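Local coordinates for protein cGAS/DncV-like nucleotidyltransferase in E. coli homolog (Elizabethkingia meningoseptica ATCC 13253 = NBRC 12535, PDB 6E0O) that synthesises cyclic dinucleotide second messengers from nucleoside triphosphates as the signalling enzyme of a CBASS antiphage defence system, at residues L240-V245 and W286-Q292. Numbering follows the deposited sequence.
Sequences LRNVIV and WNYLGYQ
Arg241 reaches across Trp286, near the end of helix 275-289, and across Tyr291 and Gln292 of the tail that follows. Its CB sits 3.5 Å from Tyr291 CE1 while its CA stands over one face of that ring, offset toward the rim. CG is anti to the backbone N (chi1 -170°) and the chain stays extended as far as NE, which carries the guanidinium to the outer rim of the six-membered ring of Trp286. On the way CG meets the edge of the indole at CZ3, 3.8 Å away; beyond it, Trp286 CH2 lies over one face of the guanidinium, offset toward its rim, so the indole turns its edge to that face, planes 72° apart. In the guanidinium plane, NH2 gives a nearly straight hydrogen bond of 3.2 Å to Gln292 O of the terminal carboxylate; the opposite charges probably strengthen it. Trp286 also receives Val245 CG2 at 3.6 Å from CZ3 and Ile244 CG2 at CE3, both obliquely, and Tyr291 CB lies over one face, offset toward the rim. The contact joins helix 236-252 to the end of helix 275-289 in the helical part of this cGAS/DncV-like nucleotidyltransferase, remote from the bound nucleic acid. Gly290, just after the helix, takes positive phi, and from the loop that follows Tyr291 points toward helix 236-252. On the buried side, Ile244 CD1 packs 3.5 Å from Leu289 CD1, and Leu240 CD2 meets the same methyl tip to tip at 3.8 Å. Leu8 and Trp11 of helix 5-11 and Met192 and Ile195 of helix 188-205 extend this apolar cluster around the two leucines. The Tyr291 hydroxyl reaches in beside Leu240 CB, 3.3 Å from OH, and hydrogen-bonds to the carbonyl O of Thr237, which ties the tail to the preceding turn of helix 236-252.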
loop_
_atom_site.group_PDB
_atom_site.type_symbol
_atom_site.label_atom_id
_atom_site.label_comp_id
_atom_site.label_asym_id
_atom_site.label_seq_id
_atom_site.Cartn_x
_atom_site.Cartn_y
_atom_site.Cartn_z
ATOM N N LEU A 240 -12.882 -8.376 -14.437
ATOM C CA LEU A 240 -13.342 -7.867 -13.148
ATOM C C LEU A 240 -14.404 -8.782 -12.563
ATOM O O LEU A 240 -14.403 -9.055 -11.360
ATOM C CB LEU A 240 -13.862 -6.441 -13.309
ATOM C CG LEU A 240 -14.355 -5.724 -12.048
ATOM C CD1 LEU A 240 -13.266 -5.610 -10.996
ATOM C CD2 LEU A 240 -14.894 -4.352 -12.447
ATOM N N ARG A 241 -15.302 -9.294 -13.408
ATOM C CA ARG A 241 -16.259 -10.296 -12.955
ATOM C C ARG A 241 -15.538 -11.509 -12.384
ATOM O O ARG A 241 -15.853 -11.976 -11.282
ATOM C CB ARG A 241 -17.159 -10.719 -14.115
ATOM C CG ARG A 241 -18.321 -11.569 -13.678
ATOM C CD ARG A 241 -19.069 -12.128 -14.877
ATOM N NE ARG A 241 -20.398 -12.598 -14.499
ATOM C CZ ARG A 241 -20.659 -13.800 -14.007
ATOM N NH1 ARG A 241 -19.678 -14.678 -13.829
ATOM N NH2 ARG A 241 -21.909 -14.117 -13.691
ATOM N N ASN A 242 -14.546 -12.024 -13.118
ATOM C CA ASN A 242 -13.805 -13.189 -12.644
ATOM C C ASN A 242 -13.138 -12.916 -11.299
ATOM O O ASN A 242 -13.150 -13.772 -10.409
ATOM C CB ASN A 242 -12.709 -13.566 -13.640
ATOM C CG ASN A 242 -13.228 -14.193 -14.901
ATOM O OD1 ASN A 242 -14.404 -14.541 -15.013
ATOM N ND2 ASN A 242 -12.336 -14.363 -15.865
ATOM N N VAL A 243 -12.529 -11.734 -11.148
ATOM C CA VAL A 243 -11.825 -11.383 -9.917
ATOM C C VAL A 243 -12.787 -11.362 -8.740
ATOM O O VAL A 243 -12.516 -11.947 -7.682
ATOM C CB VAL A 243 -11.120 -10.024 -10.093
ATOM C CG1 VAL A 243 -10.699 -9.440 -8.749
ATOM C CG2 VAL A 243 -9.897 -10.173 -10.988
ATOM N N ILE A 244 -13.915 -10.667 -8.898
ATOM C CA ILE A 244 -14.863 -10.541 -7.792
ATOM C C ILE A 244 -15.427 -11.910 -7.421
ATOM O O ILE A 244 -15.487 -12.279 -6.240
ATOM C CB ILE A 244 -15.969 -9.523 -8.129
ATOM C CG1 ILE A 244 -15.366 -8.122 -8.281
ATOM C CG2 ILE A 244 -17.052 -9.559 -7.068
ATOM C CD1 ILE A 244 -16.316 -7.074 -8.843
ATOM N N VAL A 245 -15.857 -12.684 -8.426
ATOM C CA VAL A 245 -16.438 -13.995 -8.145
ATOM C C VAL A 245 -15.416 -14.896 -7.462
ATOM O O VAL A 245 -15.734 -15.608 -6.501
ATOM C CB VAL A 245 -16.974 -14.637 -9.437
ATOM C CG1 VAL A 245 -17.370 -16.094 -9.187
ATOM C CG2 VAL A 245 -18.155 -13.850 -9.976
ATOM N N TRP A 286 -19.833 -6.030 -6.193
ATOM C CA TRP A 286 -20.698 -6.676 -7.175
ATOM C C TRP A 286 -22.001 -5.912 -7.353
ATOM O O TRP A 286 -22.430 -5.645 -8.482
ATOM C CB TRP A 286 -20.977 -8.098 -6.708
ATOM C CG TRP A 286 -21.843 -8.899 -7.612
ATOM C CD1 TRP A 286 -23.191 -9.052 -7.532
ATOM C CD2 TRP A 286 -21.407 -9.700 -8.712
ATOM N NE1 TRP A 286 -23.628 -9.894 -8.525
ATOM C CE2 TRP A 286 -22.550 -10.306 -9.262
ATOM C CE3 TRP A 286 -20.160 -9.958 -9.287
ATOM C CZ2 TRP A 286 -22.485 -11.154 -10.358
ATOM C CZ3 TRP A 286 -20.097 -10.797 -10.377
ATOM C CH2 TRP A 286 -21.251 -11.388 -10.900
ATOM N N ASN A 287 -22.639 -5.544 -6.243
ATOM C CA ASN A 287 -23.912 -4.840 -6.310
ATOM C C ASN A 287 -23.748 -3.454 -6.925
ATOM O O ASN A 287 -24.578 -3.026 -7.738
ATOM C CB ASN A 287 -24.510 -4.723 -4.907
ATOM C CG ASN A 287 -24.940 -6.056 -4.334
ATOM O OD1 ASN A 287 -25.043 -7.048 -5.049
ATOM N ND2 ASN A 287 -25.219 -6.077 -3.035
ATOM N N TYR A 288 -22.689 -2.738 -6.545
ATOM C CA TYR A 288 -22.458 -1.399 -7.072
ATOM C C TYR A 288 -22.214 -1.440 -8.570
ATOM O O TYR A 288 -22.711 -0.588 -9.313
ATOM C CB TYR A 288 -21.248 -0.789 -6.373
ATOM C CG TYR A 288 -20.980 0.640 -6.773
ATOM C CD1 TYR A 288 -21.681 1.678 -6.188
ATOM C CD2 TYR A 288 -20.021 0.955 -7.723
ATOM C CE1 TYR A 288 -21.446 2.991 -6.531
ATOM C CE2 TYR A 288 -19.774 2.267 -8.077
ATOM C CZ TYR A 288 -20.502 3.282 -7.477
ATOM O OH TYR A 288 -20.274 4.594 -7.817
ATOM N N LEU A 289 -21.426 -2.413 -9.025
ATOM C CA LEU A 289 -21.091 -2.527 -10.436
ATOM C C LEU A 289 -22.250 -3.043 -11.276
ATOM O O LEU A 289 -22.294 -2.761 -12.477
ATOM C CB LEU A 289 -19.864 -3.425 -10.585
ATOM C CG LEU A 289 -18.588 -2.814 -9.988
ATOM C CD1 LEU A 289 -17.505 -3.868 -9.771
ATOM C CD2 LEU A 289 -18.073 -1.672 -10.854
ATOM N N GLY A 290 -23.192 -3.759 -10.678
ATOM C CA GLY A 290 -24.361 -4.172 -11.420
ATOM C C GLY A 290 -24.161 -5.402 -12.253
ATOM O O GLY A 290 -24.870 -5.582 -13.247
ATOM N N TYR A 291 -23.201 -6.246 -11.884
ATOM C CA TYR A 291 -23.048 -7.538 -12.527
ATOM C C TYR A 291 -24.282 -8.400 -12.301
ATOM O O TYR A 291 -24.946 -8.325 -11.264
ATOM C CB TYR A 291 -21.824 -8.261 -11.968
ATOM C CG TYR A 291 -20.537 -7.803 -12.592
ATOM C CD1 TYR A 291 -20.212 -8.167 -13.894
ATOM C CD2 TYR A 291 -19.653 -6.997 -11.896
ATOM C CE1 TYR A 291 -19.049 -7.748 -14.480
ATOM C CE2 TYR A 291 -18.474 -6.592 -12.470
ATOM C CZ TYR A 291 -18.174 -6.981 -13.758
ATOM O OH TYR A 291 -17.010 -6.526 -14.334
ATOM N N GLN A 292 -24.574 -9.234 -13.287
ATOM C CA GLN A 292 -25.727 -10.120 -13.254
ATOM C C GLN A 292 -25.293 -11.570 -13.465
ATOM O O GLN A 292 -24.175 -11.849 -13.899
ATOM C CB GLN A 292 -26.735 -9.694 -14.331
ATOM C CG GLN A 292 -26.269 -9.867 -15.781
ATOM C CD GLN A 292 -25.235 -8.839 -16.241
ATOM O OE1 GLN A 292 -24.766 -8.006 -15.463
ATOM N NE2 GLN A 292 -24.870 -8.907 -17.523
ATOM O OXT GLN A 292 -26.051 -12.506 -13.206
#